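Local coordinates for protein antibiotic biosynthesis monooxygenase (Rhodospirillum rubrum, PDB 4HL9) that probably acts as a monooxygenase, as a member of the antibiotic biosynthesis monooxygenase family, at residues Pro42-Leu47 with Tyr60-Asp65. Numbering follows the deposited sequence.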
loop_
_atom_site.group_PDB
_atom_site.type_symbol
_atom_site.label_atom_id
_atom_site.label_comp_id
_atom_site.label_asym_id
_atom_site.label_seq_id
_atom_site.Cartn_x
_atom_site.Cartn_y
_atom_site.Cartn_z
ATOM N N PRO A 42 11.038 -17.810 3.527
ATOM C CA PRO A 42 10.673 -18.456 4.802
ATOM C C PRO A 42 10.656 -17.487 5.989
ATOM O O PRO A 42 9.877 -17.678 6.919
ATOM C CB PRO A 42 11.787 -19.498 5.012
ATOM C CG PRO A 42 12.357 -19.730 3.635
ATOM C CD PRO A 42 12.277 -18.396 2.964
ATOM N N LEU A 43 11.546 -16.499 5.956
ATOM C CA LEU A 43 11.647 -15.450 6.966
ATOM C C LEU A 43 10.376 -14.580 6.945
ATOM O O LEU A 43 9.757 -14.346 7.984
ATOM C CB LEU A 43 12.881 -14.590 6.680
ATOM C CG LEU A 43 14.280 -15.025 7.137
ATOM C CD1 LEU A 43 14.435 -16.517 7.304
ATOM C CD2 LEU A 43 15.416 -14.398 6.320
ATOM N N TYR A 44 9.982 -14.145 5.746
ATOM C CA TYR A 44 8.733 -13.403 5.560
ATOM C C TYR A 44 7.515 -14.211 6.050
ATOM O O TYR A 44 6.632 -13.654 6.700
ATOM C CB TYR A 44 8.549 -13.022 4.083
ATOM C CG TYR A 44 9.273 -11.771 3.611
ATOM C CD1 TYR A 44 9.028 -10.530 4.179
ATOM C CD2 TYR A 44 10.160 -11.828 2.529
ATOM C CE1 TYR A 44 9.679 -9.380 3.705
ATOM C CE2 TYR A 44 10.809 -10.707 2.066
ATOM C CZ TYR A 44 10.567 -9.491 2.636
ATOM O OH TYR A 44 11.227 -8.401 2.160
ATOM N N ARG A 45 7.466 -15.508 5.739
ATOM C CA ARG A 45 6.339 -16.343 6.170
ATOM C C ARG A 45 6.197 -16.403 7.708
ATOM O O ARG A 45 5.093 -16.251 8.251
ATOM C CB ARG A 45 6.429 -17.757 5.581
ATOM C CG ARG A 45 6.312 -17.840 4.057
ATOM C CD ARG A 45 6.225 -19.300 3.628
ATOM N NE ARG A 45 7.136 -19.635 2.530
ATOM C CZ ARG A 45 6.964 -19.277 1.257
ATOM N NH1 ARG A 45 5.916 -18.543 0.885
ATOM N NH2 ARG A 45 7.857 -19.645 0.348
ATOM N N GLU A 46 7.320 -16.586 8.402
ATOM C CA GLU A 46 7.322 -16.555 9.875
ATOM C C GLU A 46 6.966 -15.162 10.411
ATOM O O GLU A 46 6.201 -15.049 11.357
ATOM C CB GLU A 46 8.668 -17.020 10.462
ATOM C CG GLU A 46 8.661 -17.120 12.009
ATOM C CD GLU A 46 10.012 -17.501 12.616
ATOM O OE1 GLU A 46 10.953 -17.849 11.866
ATOM O OE2 GLU A 46 10.128 -17.449 13.858
ATOM N N LEU A 47 7.531 -14.111 9.821
ATOM C CA LEU A 47 7.200 -12.734 10.222
ATOM C C LEU A 47 5.674 -12.492 10.158
ATOM O O LEU A 47 5.064 -11.984 11.109
ATOM C CB LEU A 47 8.020 -11.710 9.400
ATOM C CG LEU A 47 7.857 -10.224 9.727
ATOM C CD1 LEU A 47 8.202 -9.940 11.211
ATOM C CD2 LEU A 47 8.642 -9.303 8.763
ATOM N N TYR A 60 -2.575 -7.771 8.699
ATOM C CA TYR A 60 -1.163 -7.770 8.279
ATOM C C TYR A 60 -1.062 -8.758 7.131
ATOM O O TYR A 60 -1.306 -9.951 7.300
ATOM C CB TYR A 60 -0.298 -8.224 9.437
ATOM C CG TYR A 60 1.194 -7.999 9.326
ATOM C CD1 TYR A 60 1.743 -6.731 9.550
ATOM C CD2 TYR A 60 2.061 -9.064 9.058
ATOM C CE1 TYR A 60 3.101 -6.527 9.511
ATOM C CE2 TYR A 60 3.440 -8.867 8.995
ATOM C CZ TYR A 60 3.951 -7.600 9.226
ATOM O OH TYR A 60 5.306 -7.381 9.183
ATOM N N ASP A 61 -0.745 -8.244 5.958
ATOM C CA ASP A 61 -0.776 -9.057 4.749
ATOM C C ASP A 61 0.408 -8.663 3.899
ATOM O O ASP A 61 0.773 -7.501 3.848
ATOM C CB ASP A 61 -2.078 -8.830 3.980
ATOM C CG ASP A 61 -3.311 -9.292 4.761
ATOM O OD1 ASP A 61 -3.565 -10.520 4.841
ATOM O OD2 ASP A 61 -4.003 -8.428 5.317
ATOM N N LEU A 62 0.997 -9.654 3.237
ATOM C CA LEU A 62 2.204 -9.447 2.479
ATOM C C LEU A 62 1.928 -9.781 1.015
ATOM O O LEU A 62 1.262 -10.780 0.715
ATOM C CB LEU A 62 3.297 -10.360 3.053
ATOM C CG LEU A 62 4.609 -10.435 2.254
ATOM C CD1 LEU A 62 5.445 -9.178 2.422
ATOM C CD2 LEU A 62 5.399 -11.676 2.691
ATOM N N PHE A 63 2.431 -8.932 0.124
ATOM C CA PHE A 63 2.211 -9.080 -1.312
ATOM C C PHE A 63 3.524 -8.960 -2.027
ATOM O O PHE A 63 4.505 -8.471 -1.454
ATOM C CB PHE A 63 1.287 -7.965 -1.800
ATOM C CG PHE A 63 -0.028 -7.948 -1.093
ATOM C CD1 PHE A 63 -1.097 -8.676 -1.593
ATOM C CD2 PHE A 63 -0.175 -7.260 0.119
ATOM C CE1 PHE A 63 -2.336 -8.681 -0.913
ATOM C CE2 PHE A 63 -1.389 -7.263 0.794
ATOM C CZ PHE A 63 -2.472 -7.960 0.265
ATOM N N VAL A 64 3.526 -9.366 -3.295
ATOM C CA VAL A 64 4.717 -9.221 -4.127
ATOM C C VAL A 64 4.346 -8.561 -5.467
ATOM O O VAL A 64 3.302 -8.856 -6.039
ATOM C CB VAL A 64 5.437 -10.579 -4.325
ATOM C CG1 VAL A 64 4.547 -11.576 -5.074
ATOM C CG2 VAL A 64 6.793 -10.400 -5.053
ATOM N N ASP A 65 5.227 -7.696 -5.947
ATOM C CA ASP A 65 5.077 -6.932 -7.202
ATOM C C ASP A 65 5.069 -7.929 -8.357
ATOM O O ASP A 65 5.923 -8.826 -8.393
ATOM C CB ASP A 65 6.287 -6.012 -7.329
ATOM C CG ASP A 65 6.232 -5.074 -8.538
ATOM O OD1 ASP A 65 5.531 -5.358 -9.529
ATOM O OD2 ASP A 65 6.949 -4.054 -8.493
#
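Tyr60 extends from strand 59-65 to Leu47 on helix 37-52. With CG anti to the backbone N (chi1 -166°), the side chain extends to the helix, and OH ends 3.9 Å from both CG and CD2 of Leu47. The two side chains cross at about a right angle, the phenol end lying beside the leucine branch point; no hydrogen bond joins them. A tyrosine suits this place because its length spans the gap between sheet and helix, while its ring also meets those of Phe74 and His87. Leucine suits position 47, a buried apolar side chain that also packs on Leu96 and Phe74, between helix 91-101 and the sheet. At Asp61 the CB points opposite to that of Leu62, and its OD1 forms a salt bridge with Arg52. The alternation of the strand then turns Leu62 toward the helix. Its CD2, an apolar methyl, bridges the two elements to touch Tyr44, 3.7 Å from CB and 4.0 Å from CG, meeting the ring obliquely. Here the CA atoms of Tyr44 and Leu62 stand 8.2 Å apart. Tyr44 is apolar at CB and the ring, polar at OH: its ring also packs with Phe72, and the OH of this buried residue is hydrogen-bonded to Asp30. The contact thus seats helix 37-52 on one face of the antiparallel sheet, in the ferredoxin-like alpha-beta fold of this family. Helix 91-101 packs beside it, strand 71-78 pairs with strand 59-65, and beyond Leu62 the latter joins a strand of the second subunit, continuing the sheet across the dimer.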